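Putative nudix hydrolase family member (Chromobacterium violaceum, PDB 3F13) is a putative Nudix hydrolase, probably cleaving nucleoside diphosphate-linked compounds with the help of magnesium. Local coordinates at the interface of chains A and B. Numbering follows the deposited sequence. Chains: chain A/B, putative nudix hydrolase family member.

Contact 1 and contact 2 lie about 8 Å apart, measured between the centres of their C-alpha atoms, and share A:Met71 and B:Asn69. Contact 1 brings helix 52-64 of both chains together, whereas contact 2 sets strands 70-78 and 82-90 of chain A against the start of strand 70-78 and helix 136-157 of chain B. The short stretch that follows the Nudix helix thus serves both patches. Two-fold symmetry repeats each contact with the chains exchanged. The deposited assembly is this dimer; whether it is the biological form, the structure alone does not show.

Contact 1: the interface of chains A and B. Residues chain A 51, 53-54, 57, 71; chain B 57, 68-69.
A:Ser53, A:Gln54 and A:Ile57 have helical backbones in helix 52-64, as does B:Ile57 facing them, while A:Leu51 just before the helix is extended, as is B:Ile68 in its loop. The helix belongs to the Nudix box, the family's signature motif, so one flank of this catalytic element appears to serve dimer packing here. B:Ile57 is the central wedge, with 72 Å² of its surface hidden by chain A, and its two branches have different neighbours. The methyl B:Ile57 CG2 lies 3.5 Å from A:Gln54 CG, the two side chains sliding past each other in opposite directions. A:Leu51 CD1 comes to 3.7 Å from B:Ile57 CG2, its side chain crossing that of the isoleucine at a slant. The other branch continues through CG1 to B:Ile57 CD1, which meets its symmetry counterpart, A:Ile57 CD1, tip to tip at 3.6 Å. In B:Ile57, CG2 stands anti to the backbone N and CG1 beside it (chi1 -60°), a torsion that points CG2 toward A:Leu51 and A:Gln54 and CG1 toward A:Ile57 and A:Ser53. B:Ile57 CD1 also packs 4.0 Å from A:Ser53 CB.

Polar linkage comes from A:Ser53, whose hydroxyl OG donates a hydrogen bond of 2.9 Å to the backbone carbonyl O of B:Ile68. The donor approaches almost head-on, with a C=O...OG angle of 175°. Behind this face, A:Gln54 is tethered within its own chain: its amide OE1 accepts a 3.0 Å hydrogen bond from A:Leu51 N, helping to position the glutamine chain whose CG meets B:Ile57.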
# COMPACT_ATOMS: atom_id res chain seq x y z
N LEU A 51 -6.91 10.37 3.35
CA LEU A 51 -5.73 9.80 3.99
C LEU A 51 -4.53 10.08 3.11
O LEU A 51 -4.63 10.17 1.89
CB LEU A 51 -5.88 8.29 4.09
CG LEU A 51 -6.99 7.79 5.01
CD1 LEU A 51 -7.07 6.28 4.84
CD2 LEU A 51 -6.65 8.13 6.42
N SER A 53 -2.31 8.02 2.36
CA SER A 53 -2.08 6.88 1.46
C SER A 53 -2.94 7.01 0.17
O SER A 53 -2.47 6.70 -0.94
CB SER A 53 -2.31 5.55 2.20
OG SER A 53 -3.63 5.54 2.74
N GLN A 54 -4.17 7.50 0.31
CA GLN A 54 -5.04 7.75 -0.84
C GLN A 54 -4.48 8.84 -1.74
O GLN A 54 -4.49 8.74 -2.96
CB GLN A 54 -6.41 8.24 -0.36
CG GLN A 54 -7.17 7.22 0.39
CD GLN A 54 -8.51 7.74 0.86
OE1 GLN A 54 -8.62 8.37 1.92
NE2 GLN A 54 -9.55 7.50 0.05
N ILE A 57 -1.33 7.63 -3.96
CA ILE A 57 -1.57 6.85 -5.17
C ILE A 57 -2.07 7.76 -6.29
O ILE A 57 -1.64 7.66 -7.43
CB ILE A 57 -2.62 5.77 -4.94
CG1 ILE A 57 -2.08 4.72 -3.97
CG2 ILE A 57 -2.88 5.10 -6.26
CD1 ILE A 57 -3.17 3.79 -3.38
N MET A 71 2.47 -0.73 -1.37
CA MET A 71 3.14 0.36 -0.67
C MET A 71 3.41 -0.09 0.75
O MET A 71 2.62 -0.86 1.34
CB MET A 71 2.31 1.66 -0.71
CG MET A 71 0.89 1.61 -0.12
SD MET A 71 -0.20 3.07 -0.50
CE MET A 71 1.03 4.26 -1.05
N ILE B 57 -8.42 1.34 -0.34
CA ILE B 57 -8.26 2.17 0.86
C ILE B 57 -9.57 2.87 1.27
O ILE B 57 -9.96 2.88 2.43
CB ILE B 57 -7.11 3.19 0.68
CG1 ILE B 57 -5.80 2.45 0.44
CG2 ILE B 57 -7.00 4.04 1.93
CD1 ILE B 57 -4.70 3.38 -0.16
N ILE B 68 -5.77 2.14 6.01
CA ILE B 68 -4.66 1.35 5.48
C ILE B 68 -3.41 2.20 5.16
O ILE B 68 -3.53 3.15 4.40
CB ILE B 68 -5.13 0.64 4.20
CG1 ILE B 68 -6.22 -0.40 4.56
CG2 ILE B 68 -3.93 -0.01 3.49
CD1 ILE B 68 -6.99 -0.85 3.39
N ASN B 69 -2.23 1.84 5.72
CA ASN B 69 -0.87 2.45 5.55
C ASN B 69 0.06 1.70 4.58
O ASN B 69 1.05 2.24 4.04
CB ASN B 69 -0.11 2.62 6.92
CG ASN B 69 0.04 1.29 7.79
OD1 ASN B 69 1.11 0.60 7.82
ND2 ASN B 69 -0.98 1.04 8.61

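Contact 2: the interface of chains A and B. Residues chain A 71-73, 87; chain B 69-70, 147.
A:Tyr73, in strand 70-78, faces B:Asn69 and B:Ser70, where the loop of chain B passes into its own strand 70-78. In this Nudix protein the junction shows how a serine can link two chains by acting as donor and acceptor at once. B:Ser70 OG accepts a nearly straight hydrogen bond of 3.0 Å from the backbone A:Tyr73 N (167° at H). B:Ser70 OG also donates to the side-chain amide oxygen of its neighbour, B:Asn69 OD1, at 2.9 Å, coming from above the carbonyl plane. That intrachain bond probably restrains the hydroxyl and leaves its oxygen turned to the strand of chain A.

B:Asn69 has 56 Å² of its surface hidden by chain A. Its CG sits between the backbone N and the carbonyl carbon (chi1 55°), bringing OD1 round to the serine, while B:Asn69 CB packs 3.8 Å from A:Tyr73 CB. A:Tyr73 meets these residues through its backbone N and CB, at the root of the side chain.

Leucines add an apolar margin. A:Leu72 CD1 reaches B:Leu147 CD2 of helix 136-157 at 3.8 Å, and the same methyl also lies near the serine hydroxyl. On strand 82-90, the ring of A:Tyr87 presents its edge to the backbone carbonyl of B:Asn69, whose O lies in the ring plane, 3.3 Å from CE1 of A:Tyr87.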
# COMPACT_ATOMS: atom_id res chain seq x y z
N MET A 71 2.47 -0.73 -1.37
CA MET A 71 3.14 0.36 -0.67
C MET A 71 3.41 -0.09 0.75
O MET A 71 2.62 -0.86 1.34
CB MET A 71 2.31 1.66 -0.71
CG MET A 71 0.89 1.61 -0.12
SD MET A 71 -0.20 3.07 -0.50
CE MET A 71 1.03 4.26 -1.05
N LEU A 72 4.52 0.39 1.27
CA LEU A 72 4.85 0.20 2.67
C LEU A 72 5.18 1.51 3.35
O LEU A 72 6.12 2.20 2.96
CB LEU A 72 6.04 -0.76 2.77
CG LEU A 72 6.61 -0.95 4.19
CD1 LEU A 72 5.62 -1.81 4.99
CD2 LEU A 72 8.02 -1.60 4.19
N TYR A 73 4.42 1.84 4.38
CA TYR A 73 4.65 3.03 5.18
C TYR A 73 5.95 2.84 5.94
O TYR A 73 6.12 1.80 6.62
CB TYR A 73 3.54 3.15 6.20
CG TYR A 73 3.94 4.09 7.31
CD1 TYR A 73 4.13 5.44 7.04
CD2 TYR A 73 4.24 3.62 8.60
CE1 TYR A 73 4.50 6.35 8.03
CE2 TYR A 73 4.65 4.51 9.63
CZ TYR A 73 4.79 5.88 9.31
OH TYR A 73 5.17 6.80 10.27
N TYR A 87 6.55 6.48 2.06
CA TYR A 87 6.13 5.13 1.66
C TYR A 87 7.06 4.57 0.58
O TYR A 87 7.36 5.28 -0.42
CB TYR A 87 4.72 5.13 1.08
CG TYR A 87 3.68 5.70 1.99
CD1 TYR A 87 2.82 4.87 2.71
CD2 TYR A 87 3.47 7.08 2.03
CE1 TYR A 87 1.84 5.40 3.52
CE2 TYR A 87 2.50 7.63 2.84
CZ TYR A 87 1.67 6.78 3.56
OH TYR A 87 0.71 7.36 4.37
N ASN B 69 -2.23 1.84 5.72
CA ASN B 69 -0.87 2.45 5.55
C ASN B 69 0.06 1.70 4.58
O ASN B 69 1.05 2.24 4.04
CB ASN B 69 -0.11 2.62 6.92
CG ASN B 69 0.04 1.29 7.79
OD1 ASN B 69 1.11 0.60 7.82
ND2 ASN B 69 -0.98 1.04 8.61
N SER B 70 -0.21 0.41 4.48
CA SER B 70 0.62 -0.54 3.73
C SER B 70 -0.27 -1.63 3.13
O SER B 70 -1.22 -2.12 3.78
CB SER B 70 1.63 -1.17 4.68
OG SER B 70 2.39 -0.14 5.33
N LEU B 147 5.63 -7.97 10.23
CA LEU B 147 5.39 -6.60 10.63
C LEU B 147 4.09 -6.46 11.41
O LEU B 147 4.07 -5.89 12.51
CB LEU B 147 5.42 -5.68 9.37
CG LEU B 147 5.24 -4.19 9.70
CD1 LEU B 147 6.19 -3.73 10.81
CD2 LEU B 147 5.43 -3.37 8.43